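Local structure of alanine racemase (Corynebacterium glutamicum, 2DY3) at residues L29-K34 with D55-A60; Q67-G72 with D93-L98; R118-I123 with G154-L159. The protein holds pyridoxal-5'-phosphate in a TIM-barrel-class N-terminal domain followed by a C-terminal domain rich in beta strands, and belongs to the alanine racemase family. All coordinates share one frame; numbering follows the deposited sequence.

From the N terminus the three contacts follow one another in series, with no nesting or crossing. Contact 1 closes a 20-residue, mainly helical excursion by pairing strands 28-32 and 56-59. The chain runs on into helix 62-70, where contact 2 ties the helix end to the turn before strand 97-100, closing a second 20-residue loop around strand 76-81. Contact 3 then closes a 30-residue loop by pairing strands 117-122 and 150-156. Leu-68 packs on Phe-57 and Val-59, linking contacts 1 and 2, and the salt bridge Asp-97 to Arg-118 links contacts 2 and 3. Contacts 1 and 3 both reach pyridoxal-5'-phosphate, from separate parts of one parallel barrel sheet.

Contact 1. Residues L29-K34 with D55-A60; sequences LMAVVK and DAFGVA. With PLP (pyridoxal-5'-phosphate), chain F.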
loop_
_atom_site.group_PDB
_atom_site.type_symbol
_atom_site.label_atom_id
_atom_site.label_comp_id
_atom_site.label_asym_id
_atom_site.label_seq_id
_atom_site.Cartn_x
_atom_site.Cartn_y
_atom_site.Cartn_z
ATOM N N LEU B 29 26.010 7.265 13.320
ATOM C CA LEU B 29 24.910 7.421 12.379
ATOM C C LEU B 29 24.015 6.188 12.314
ATOM O O LEU B 29 24.416 5.164 11.776
ATOM C CB LEU B 29 25.460 7.691 10.973
ATOM C CG LEU B 29 24.779 8.664 10.002
ATOM C CD1 LEU B 29 25.110 8.218 8.587
ATOM C CD2 LEU B 29 23.278 8.710 10.199
ATOM N N MET B 30 22.809 6.288 12.868
ATOM C CA MET B 30 21.853 5.183 12.811
ATOM C C MET B 30 20.897 5.491 11.673
ATOM O O MET B 30 20.228 6.520 11.683
ATOM C CB MET B 30 21.047 5.059 14.106
ATOM C CG MET B 30 19.987 3.953 14.046
ATOM S SD MET B 30 19.011 3.773 15.562
ATOM C CE MET B 30 20.012 2.524 16.421
ATOM N N ALA B 31 20.836 4.604 10.691
ATOM C CA ALA B 31 19.951 4.807 9.550
ATOM C C ALA B 31 18.585 4.178 9.806
ATOM O O ALA B 31 18.478 2.968 10.005
ATOM C CB ALA B 31 20.575 4.205 8.290
ATOM N N VAL B 32 17.538 4.995 9.800
ATOM C CA VAL B 32 16.202 4.459 10.028
ATOM C C VAL B 32 15.640 3.927 8.717
ATOM O O VAL B 32 15.313 4.694 7.813
ATOM C CB VAL B 32 15.252 5.529 10.615
ATOM C CG1 VAL B 32 13.847 4.953 10.772
ATOM C CG2 VAL B 32 15.777 5.994 11.961
ATOM N N VAL B 33 15.527 2.606 8.620
ATOM C CA VAL B 33 15.021 1.984 7.406
ATOM C C VAL B 33 13.777 1.135 7.592
ATOM O O VAL B 33 13.584 0.139 6.895
ATOM C CB VAL B 33 16.117 1.136 6.718
ATOM C CG1 VAL B 33 17.289 2.023 6.363
ATOM C CG2 VAL B 33 16.561 -0.007 7.629
ATOM N N LYS B 34 12.927 1.543 8.529
ATOM C CA LYS B 34 11.669 0.846 8.791
ATOM C C LYS B 34 10.764 0.975 7.549
ATOM O O LYS B 34 11.076 1.716 6.608
ATOM C CB LYS B 34 10.973 1.479 10.004
ATOM C CG LYS B 34 10.478 2.901 9.739
ATOM C CD LYS B 34 10.348 3.755 11.006
ATOM C CE LYS B 34 9.570 5.006 10.648
ATOM N NZ LYS B 34 9.514 6.185 11.566
ATOM N N ASP B 55 26.508 3.531 11.098
ATOM C CA ASP B 55 27.034 2.868 12.288
ATOM C C ASP B 55 26.006 1.907 12.859
ATOM O O ASP B 55 26.339 0.981 13.604
ATOM C CB ASP B 55 27.386 3.911 13.342
ATOM C CG ASP B 55 28.501 4.823 12.893
ATOM O OD1 ASP B 55 29.634 4.324 12.750
ATOM O OD2 ASP B 55 28.244 6.022 12.672
ATOM N N ALA B 56 24.748 2.131 12.499
ATOM C CA ALA B 56 23.666 1.297 13.004
ATOM C C ALA B 56 22.402 1.508 12.185
ATOM O O ALA B 56 22.355 2.374 11.310
ATOM C CB ALA B 56 23.406 1.635 14.468
ATOM N N PHE B 57 21.378 0.708 12.474
ATOM C CA PHE B 57 20.101 0.804 11.776
ATOM C C PHE B 57 18.948 0.762 12.765
ATOM O O PHE B 57 19.017 0.083 13.795
ATOM C CB PHE B 57 19.954 -0.347 10.780
ATOM C CG PHE B 57 20.843 -0.221 9.573
ATOM C CD1 PHE B 57 20.450 0.539 8.483
ATOM C CD2 PHE B 57 22.081 -0.844 9.543
ATOM C CE1 PHE B 57 21.281 0.679 7.375
ATOM C CE2 PHE B 57 22.918 -0.711 8.445
ATOM C CZ PHE B 57 22.514 0.054 7.357
ATOM N N GLY B 58 17.892 1.498 12.453
ATOM C CA GLY B 58 16.733 1.519 13.316
ATOM C C GLY B 58 15.496 1.088 12.550
ATOM O O GLY B 58 15.281 1.518 11.407
ATOM N N VAL B 59 14.703 0.209 13.156
ATOM C CA VAL B 59 13.462 -0.236 12.530
ATOM C C VAL B 59 12.379 -0.267 13.586
ATOM O O VAL B 59 12.657 -0.150 14.785
ATOM C CB VAL B 59 13.556 -1.656 11.896
ATOM C CG1 VAL B 59 14.471 -1.631 10.684
ATOM C CG2 VAL B 59 14.032 -2.673 12.933
ATOM N N ALA B 60 11.139 -0.418 13.135
ATOM C CA ALA B 60 10.014 -0.465 14.053
ATOM C C ALA B 60 9.781 -1.838 14.652
ATOM O O ALA B 60 9.767 -1.991 15.872
ATOM C CB ALA B 60 8.745 -0.004 13.350
HETATM N N1 PLP F . 13.177 7.472 15.133
HETATM C C2 PLP F . 11.972 6.802 15.365
HETATM C C2A PLP F . 11.680 6.254 16.752
HETATM C C3 PLP F . 11.052 6.660 14.298
HETATM O O3 PLP F . 9.854 6.009 14.506
HETATM C C4 PLP F . 11.373 7.194 13.011
HETATM C C4A PLP F . 10.391 7.101 11.815
HETATM C C5 PLP F . 12.621 7.887 12.832
HETATM C C6 PLP F . 13.500 8.007 13.896
HETATM C C5A PLP F . 13.027 8.501 11.527
HETATM O O4P PLP F . 12.491 9.812 11.395
HETATM P P PLP F . 12.697 10.804 10.128
HETATM O O1P PLP F . 12.287 10.107 8.915
HETATM O O2P PLP F . 11.816 11.918 10.478
HETATM O O3P PLP F . 14.145 11.106 10.162
#
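Leu-29 and Asp-55 are joined by bonds in both directions. Leu-29 N donates to Asp-55 OD2 at 2.6 Å, nearly straight (163°) and onto the anti lone pair, while Leu-29 O accepts from both Asp-55 N and Ala-56 N. Parallel pairing continues from there: Ala-31 N meets Ala-56 O at 2.8 Å, Gly-58 N meets Ala-31 O at 2.9 Å, and Val-33 N closes the series on Gly-58 O. Met-30, Ala-31 and Val-32 thus stand beside Ala-56, Phe-57 and Gly-58, in strands inclined by 34°.

On the face shared by Met-30, Ala-56 and Val-32, the thioether chain of Met-30 lies across the neighbouring strand, its CG 3.6 Å from Gly-58 N. A bend at the last torsion turns CE back to the methyl of Ala-56, and SD passes over Gly-58, where no side chain intervenes. On the opposite face Ala-31 CB approaches Phe-57 CD1 at 3.7 Å, with Ile-49 of helix 42-50 packing on both residues. Val-33, just past the strand, adds its CG2 obliquely to the same ring.

Lys-34 ends the contact. Its CB sits 3.7 Å from Ala-60 N, and with CG between the backbone N and carbonyl carbon (chi1 68°) the extended chain leads away to the cofactor. The 1.3 Å bond from Lys-34 NZ to C4A of pyridoxal-5'-phosphate is covalent, its length consistent with an imine. Val-32 CG2 comes from one side of the pyridine plane, near the rim, 3.6 Å from C6 of pyridoxal-5'-phosphate. The cofactor is thus tethered by the lysine just beyond strand 28-32 and touched by that strand's last residue.

Contact 2. Residues Q67-G72 with D93-L98; sequences QLRDIG and DRNIDL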
loop_
_atom_site.group_PDB
_atom_site.type_symbol
_atom_site.label_atom_id
_atom_site.label_comp_id
_atom_site.label_asym_id
_atom_site.label_seq_id
_atom_site.Cartn_x
_atom_site.Cartn_y
_atom_site.Cartn_z
ATOM N N GLN B 67 14.834 -9.056 9.390
ATOM C CA GLN B 67 15.046 -9.010 7.942
ATOM C C GLN B 67 16.406 -8.360 7.648
ATOM O O GLN B 67 17.097 -8.736 6.697
ATOM C CB GLN B 67 13.917 -8.221 7.255
ATOM C CG GLN B 67 14.106 -8.035 5.741
ATOM C CD GLN B 67 12.960 -7.282 5.077
ATOM O OE1 GLN B 67 12.402 -6.346 5.653
ATOM N NE2 GLN B 67 12.613 -7.678 3.854
ATOM N N LEU B 68 16.792 -7.388 8.470
ATOM C CA LEU B 68 18.079 -6.725 8.287
ATOM C C LEU B 68 19.217 -7.723 8.492
ATOM O O LEU B 68 20.185 -7.742 7.732
ATOM C CB LEU B 68 18.227 -5.554 9.263
ATOM C CG LEU B 68 17.338 -4.353 8.930
ATOM C CD1 LEU B 68 17.599 -3.221 9.909
ATOM C CD2 LEU B 68 17.625 -3.905 7.505
ATOM N N ARG B 69 19.101 -8.548 9.527
ATOM C CA ARG B 69 20.127 -9.542 9.798
ATOM C C ARG B 69 20.153 -10.535 8.645
ATOM O O ARG B 69 21.220 -10.994 8.250
ATOM C CB ARG B 69 19.853 -10.263 11.122
ATOM C CG ARG B 69 20.175 -9.432 12.365
ATOM C CD ARG B 69 21.683 -9.261 12.595
ATOM N NE ARG B 69 21.948 -8.449 13.784
ATOM C CZ ARG B 69 22.518 -7.245 13.772
ATOM N NH1 ARG B 69 22.904 -6.694 12.629
ATOM N NH2 ARG B 69 22.678 -6.578 14.907
ATOM N N ASP B 70 18.973 -10.846 8.105
ATOM C CA ASP B 70 18.845 -11.775 6.981
ATOM C C ASP B 70 19.642 -11.341 5.748
ATOM O O ASP B 70 20.308 -12.164 5.118
ATOM C CB ASP B 70 17.374 -11.940 6.571
ATOM C CG ASP B 70 16.633 -12.977 7.406
ATOM O OD1 ASP B 70 17.279 -13.684 8.208
ATOM O OD2 ASP B 70 15.398 -13.092 7.249
ATOM N N ILE B 71 19.569 -10.063 5.389
ATOM C CA ILE B 71 20.298 -9.597 4.216
ATOM C C ILE B 71 21.793 -9.440 4.479
ATOM O O ILE B 71 22.562 -9.136 3.564
ATOM C CB ILE B 71 19.734 -8.265 3.677
ATOM C CG1 ILE B 71 19.904 -7.158 4.710
ATOM C CG2 ILE B 71 18.266 -8.431 3.317
ATOM C CD1 ILE B 71 19.327 -5.837 4.255
ATOM N N GLY B 72 22.204 -9.636 5.728
ATOM C CA GLY B 72 23.616 -9.547 6.044
ATOM C C GLY B 72 24.090 -8.317 6.783
ATOM O O GLY B 72 25.293 -8.141 6.972
ATOM N N ASP B 93 18.341 -13.395 20.111
ATOM C CA ASP B 93 19.236 -14.419 19.582
ATOM C C ASP B 93 19.966 -13.955 18.322
ATOM O O ASP B 93 21.036 -14.475 17.987
ATOM C CB ASP B 93 18.464 -15.702 19.246
ATOM C CG ASP B 93 17.851 -16.362 20.463
ATOM O OD1 ASP B 93 18.400 -16.205 21.572
ATOM O OD2 ASP B 93 16.826 -17.060 20.303
ATOM N N ARG B 94 19.378 -12.988 17.624
ATOM C CA ARG B 94 19.959 -12.459 16.394
ATOM C C ARG B 94 20.704 -11.140 16.630
ATOM O O ARG B 94 20.935 -10.365 15.698
ATOM C CB ARG B 94 18.855 -12.265 15.349
ATOM C CG ARG B 94 18.121 -13.554 14.994
ATOM C CD ARG B 94 18.471 -14.019 13.594
ATOM N NE ARG B 94 17.552 -13.477 12.605
ATOM C CZ ARG B 94 17.805 -13.396 11.304
ATOM N NH1 ARG B 94 18.965 -13.814 10.814
ATOM N NH2 ARG B 94 16.882 -12.913 10.489
ATOM N N ASN B 95 21.079 -10.897 17.880
ATOM C CA ASN B 95 21.803 -9.684 18.251
ATOM C C ASN B 95 21.056 -8.416 17.856
ATOM O O ASN B 95 21.638 -7.468 17.332
ATOM C CB ASN B 95 23.206 -9.688 17.628
ATOM C CG ASN B 95 24.041 -8.492 18.061
ATOM O OD1 ASN B 95 24.069 -8.130 19.243
ATOM N ND2 ASN B 95 24.735 -7.880 17.107
ATOM N N ILE B 96 19.755 -8.409 18.108
ATOM C CA ILE B 96 18.931 -7.247 17.812
ATOM C C ILE B 96 18.648 -6.521 19.126
ATOM O O ILE B 96 18.187 -7.129 20.091
ATOM C CB ILE B 96 17.584 -7.663 17.163
ATOM C CG1 ILE B 96 17.843 -8.243 15.772
ATOM C CG2 ILE B 96 16.645 -6.457 17.085
ATOM C CD1 ILE B 96 16.638 -8.915 15.141
ATOM N N ASP B 97 18.960 -5.229 19.174
ATOM C CA ASP B 97 18.701 -4.445 20.374
ATOM C C ASP B 97 17.199 -4.190 20.469
ATOM O O ASP B 97 16.546 -3.911 19.466
ATOM C CB ASP B 97 19.435 -3.099 20.322
ATOM C CG ASP B 97 20.944 -3.243 20.398
ATOM O OD1 ASP B 97 21.607 -2.237 20.703
ATOM O OD2 ASP B 97 21.468 -4.347 20.150
ATOM N N LEU B 98 16.657 -4.288 21.678
ATOM C CA LEU B 98 15.237 -4.060 21.893
ATOM C C LEU B 98 15.029 -2.842 22.769
ATOM O O LEU B 98 15.728 -2.658 23.768
ATOM C CB LEU B 98 14.595 -5.270 22.579
ATOM C CG LEU B 98 14.548 -6.589 21.814
ATOM C CD1 LEU B 98 13.975 -7.674 22.713
ATOM C CD2 LEU B 98 13.708 -6.420 20.551
#
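The Schellman motif that ends helix 88-92, with Asn-95 as its C-prime residue, presents two backbone carbonyls to Arg-69 of helix 62-70. Arg-69 NE donates to Arg-94 O at 2.9 Å, nearly along the C=O axis, and NH2 donates to Asn-95 O at 2.8 Å in an almost straight bond (171°). Both acceptors lie near the guanidinium plane, although NH2 stands above the carbonyl plane of Asn-95. A bend at chi2 (-72°) turns the Arg-69 chain toward this turn, while NH1 bonds to Ile-73 O and Gln-75 O. Oxygens along its edges therefore fix the group's rotation, and the helix-end carbonyls may favour its positive charge.

Arg-94 answers in the other direction. One face of its guanidinium rests on Arg-69 CB, 3.7 Å from NH1 of Arg-94, and its edge forms a salt bridge with Asp-70. The modelled Asp-70 OD1 to Arg-94 NH2 separation is doubtfully short; the bond from Arg-94 NH1 to the same OD1 is weak, the carboxylate and guanidinium planes being 49° apart.

Helix 62-70 has its own Schellman motif, at Gly-72. Side chains of its last turn reaching the turn after helix 88-92 belong to the alpha-to-beta turns of a beta/alpha barrel.

Contact 3. Residues R118-I123 with G154-L159; sequences RVSIKI and GMFTHL. With PLP (pyridoxal-5'-phosphate), chain F.
Phe-156 leans its ring against strand 117-122, reaching Ser-120 and Lys-122. Ser-120 O lies at the ring edge, in plane, and Ser-120 OG approaches obliquely, 3.1 Å from Phe-156 CD1. Lys-122 CB comes to 3.5 Å from Phe-156 CZ, while the ring of His-195 meets that of Phe-156 with planes about 15° apart. Chi1 of Phe-156 (68°) sets CG between the backbone N and carbonyl carbon, which swings the ring back over the neighbouring strand. The second flat group, His-158, has pyridoxal-5'-phosphate over one face: ring atom C2 of the cofactor is 3.5 Å from His-158 CE1 and offset toward the imidazole rim.

The backbones pair in parallel. Ile-121 N donates to Gly-154 O, Phe-156 N to Ile-121 O, and Ile-123 N to Phe-156 O at 2.9 Å and 171°. With helix 134-146 lying between the strands in sequence, this is a beta-alpha-beta crossover of the barrel.

Farther along the two chains, Thr-157 OG1 donates to Ile-123 O at 2.7 Å and also has Ser-125 OG as a hydrogen-bond partner. A water joins the chains here: it accepts from Lys-122 NZ at 2.6 Å and from His-158 N at 2.8 Å, and donates to Ile-123 O. The bend at the end of the Lys-122 chain turns NZ toward it.

On the face away from Phe-156, Ile-121 CB packs against Met-155 CB, and Phe-141 of helix 134-146 touches both residues. Met-155 SD also lies 3.8 Å from Ile-123 CG1.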
loop_
_atom_site.group_PDB
_atom_site.type_symbol
_atom_site.label_atom_id
_atom_site.label_comp_id
_atom_site.label_asym_id
_atom_site.label_seq_id
_atom_site.Cartn_x
_atom_site.Cartn_y
_atom_site.Cartn_z
ATOM N N ARG B 118 21.019 -6.716 24.880
ATOM C CA ARG B 118 21.211 -5.287 24.640
ATOM C C ARG B 118 19.852 -4.595 24.535
ATOM O O ARG B 118 19.005 -4.981 23.723
ATOM C CB ARG B 118 22.006 -5.052 23.344
ATOM C CG ARG B 118 23.530 -5.220 23.486
ATOM C CD ARG B 118 24.234 -5.276 22.131
ATOM N NE ARG B 118 24.033 -4.060 21.341
ATOM C CZ ARG B 118 24.690 -2.919 21.531
ATOM N NH1 ARG B 118 25.607 -2.824 22.487
ATOM N NH2 ARG B 118 24.418 -1.867 20.773
ATOM N N VAL B 119 19.645 -3.580 25.365
ATOM C CA VAL B 119 18.396 -2.837 25.349
ATOM C C VAL B 119 18.644 -1.331 25.331
ATOM O O VAL B 119 19.709 -0.848 25.729
ATOM C CB VAL B 119 17.513 -3.161 26.590
ATOM C CG1 VAL B 119 17.203 -4.641 26.654
ATOM C CG2 VAL B 119 18.212 -2.707 27.857
ATOM N N SER B 120 17.651 -0.595 24.851
ATOM C CA SER B 120 17.722 0.857 24.817
ATOM C C SER B 120 16.402 1.316 25.411
ATOM O O SER B 120 15.337 0.881 24.973
ATOM C CB SER B 120 17.877 1.356 23.380
ATOM O OG SER B 120 17.902 2.772 23.350
ATOM N N ILE B 121 16.458 2.173 26.421
ATOM C CA ILE B 121 15.232 2.627 27.055
ATOM C C ILE B 121 14.544 3.733 26.272
ATOM O O ILE B 121 15.112 4.805 26.072
ATOM C CB ILE B 121 15.485 3.148 28.489
ATOM C CG1 ILE B 121 16.325 2.144 29.285
ATOM C CG2 ILE B 121 14.158 3.343 29.198
ATOM C CD1 ILE B 121 16.740 2.658 30.655
ATOM N N LYS B 122 13.325 3.459 25.815
ATOM C CA LYS B 122 12.559 4.460 25.090
ATOM C C LYS B 122 11.901 5.321 26.161
ATOM O O LYS B 122 11.156 4.818 27.007
ATOM C CB LYS B 122 11.487 3.813 24.212
ATOM C CG LYS B 122 10.586 4.833 23.530
ATOM C CD LYS B 122 9.657 4.177 22.514
ATOM C CE LYS B 122 8.612 5.163 22.017
ATOM N NZ LYS B 122 9.224 6.318 21.338
ATOM N N ILE B 123 12.189 6.613 26.126
ATOM C CA ILE B 123 11.650 7.535 27.113
ATOM C C ILE B 123 10.464 8.358 26.627
ATOM O O ILE B 123 10.525 8.989 25.576
ATOM C CB ILE B 123 12.731 8.530 27.590
ATOM C CG1 ILE B 123 13.858 7.779 28.304
ATOM C CG2 ILE B 123 12.098 9.584 28.508
ATOM C CD1 ILE B 123 13.405 7.026 29.550
ATOM N N GLY B 154 21.855 2.595 26.378
ATOM C CA GLY B 154 21.505 4.004 26.431
ATOM C C GLY B 154 20.000 4.206 26.418
ATOM O O GLY B 154 19.236 3.264 26.644
ATOM N N MET B 155 19.573 5.442 26.175
ATOM C CA MET B 155 18.153 5.767 26.095
ATOM C C MET B 155 17.923 6.740 24.945
ATOM O O MET B 155 18.850 7.392 24.454
ATOM C CB MET B 155 17.633 6.370 27.411
ATOM C CG MET B 155 18.389 7.582 27.928
ATOM S SD MET B 155 17.498 8.378 29.292
ATOM C CE MET B 155 17.621 7.145 30.558
ATOM N N PHE B 156 16.681 6.826 24.501
ATOM C CA PHE B 156 16.355 7.707 23.400
ATOM C C PHE B 156 14.914 8.150 23.531
ATOM O O PHE B 156 14.124 7.528 24.237
ATOM C CB PHE B 156 16.537 6.977 22.061
ATOM C CG PHE B 156 15.537 5.875 21.831
ATOM C CD1 PHE B 156 15.579 4.711 22.578
ATOM C CD2 PHE B 156 14.546 6.014 20.876
ATOM C CE1 PHE B 156 14.649 3.702 22.371
ATOM C CE2 PHE B 156 13.616 5.015 20.667
ATOM C CZ PHE B 156 13.667 3.855 21.416
ATOM N N THR B 157 14.585 9.245 22.866
ATOM C CA THR B 157 13.227 9.734 22.870
ATOM C C THR B 157 12.986 10.163 21.438
ATOM O O THR B 157 13.925 10.412 20.681
ATOM C CB THR B 157 13.029 10.920 23.839
ATOM O OG1 THR B 157 11.635 11.042 24.154
ATOM C CG2 THR B 157 13.522 12.221 23.213
ATOM N N HIS B 158 11.730 10.218 21.042
ATOM C CA HIS B 158 11.441 10.601 19.686
ATOM C C HIS B 158 10.856 11.992 19.706
ATOM O O HIS B 158 9.707 12.185 20.095
ATOM C CB HIS B 158 10.463 9.605 19.068
ATOM C CG HIS B 158 10.248 9.791 17.598
ATOM N ND1 HIS B 158 11.283 10.005 16.713
ATOM C CD2 HIS B 158 9.118 9.757 16.853
ATOM C CE1 HIS B 158 10.799 10.094 15.487
ATOM N NE2 HIS B 158 9.488 9.946 15.544
ATOM N N LEU B 159 11.661 12.979 19.346
ATOM C CA LEU B 159 11.124 14.321 19.309
ATOM C C LEU B 159 9.971 14.218 18.347
ATOM O O LEU B 159 10.208 14.220 17.143
ATOM C CB LEU B 159 12.111 15.314 18.706
ATOM C CG LEU B 159 13.224 15.832 19.590
ATOM C CD1 LEU B 159 12.576 16.249 20.887
ATOM C CD2 LEU B 159 14.285 14.780 19.827
HETATM N N1 PLP F . 13.177 7.472 15.133
HETATM C C2 PLP F . 11.972 6.802 15.365
HETATM C C2A PLP F . 11.680 6.254 16.752
HETATM C C3 PLP F . 11.052 6.660 14.298
HETATM O O3 PLP F . 9.854 6.009 14.506
HETATM C C4 PLP F . 11.373 7.194 13.011
HETATM C C4A PLP F . 10.391 7.101 11.815
HETATM C C5 PLP F . 12.621 7.887 12.832
HETATM C C6 PLP F . 13.500 8.007 13.896
HETATM C C5A PLP F . 13.027 8.501 11.527
HETATM O O4P PLP F . 12.491 9.812 11.395
HETATM P P PLP F . 12.697 10.804 10.128
HETATM O O1P PLP F . 12.287 10.107 8.915
HETATM O O2P PLP F . 11.816 11.918 10.478
HETATM O O3P PLP F . 14.145 11.106 10.162
HETATM O O HOH W 1 10.112 8.476 22.470
#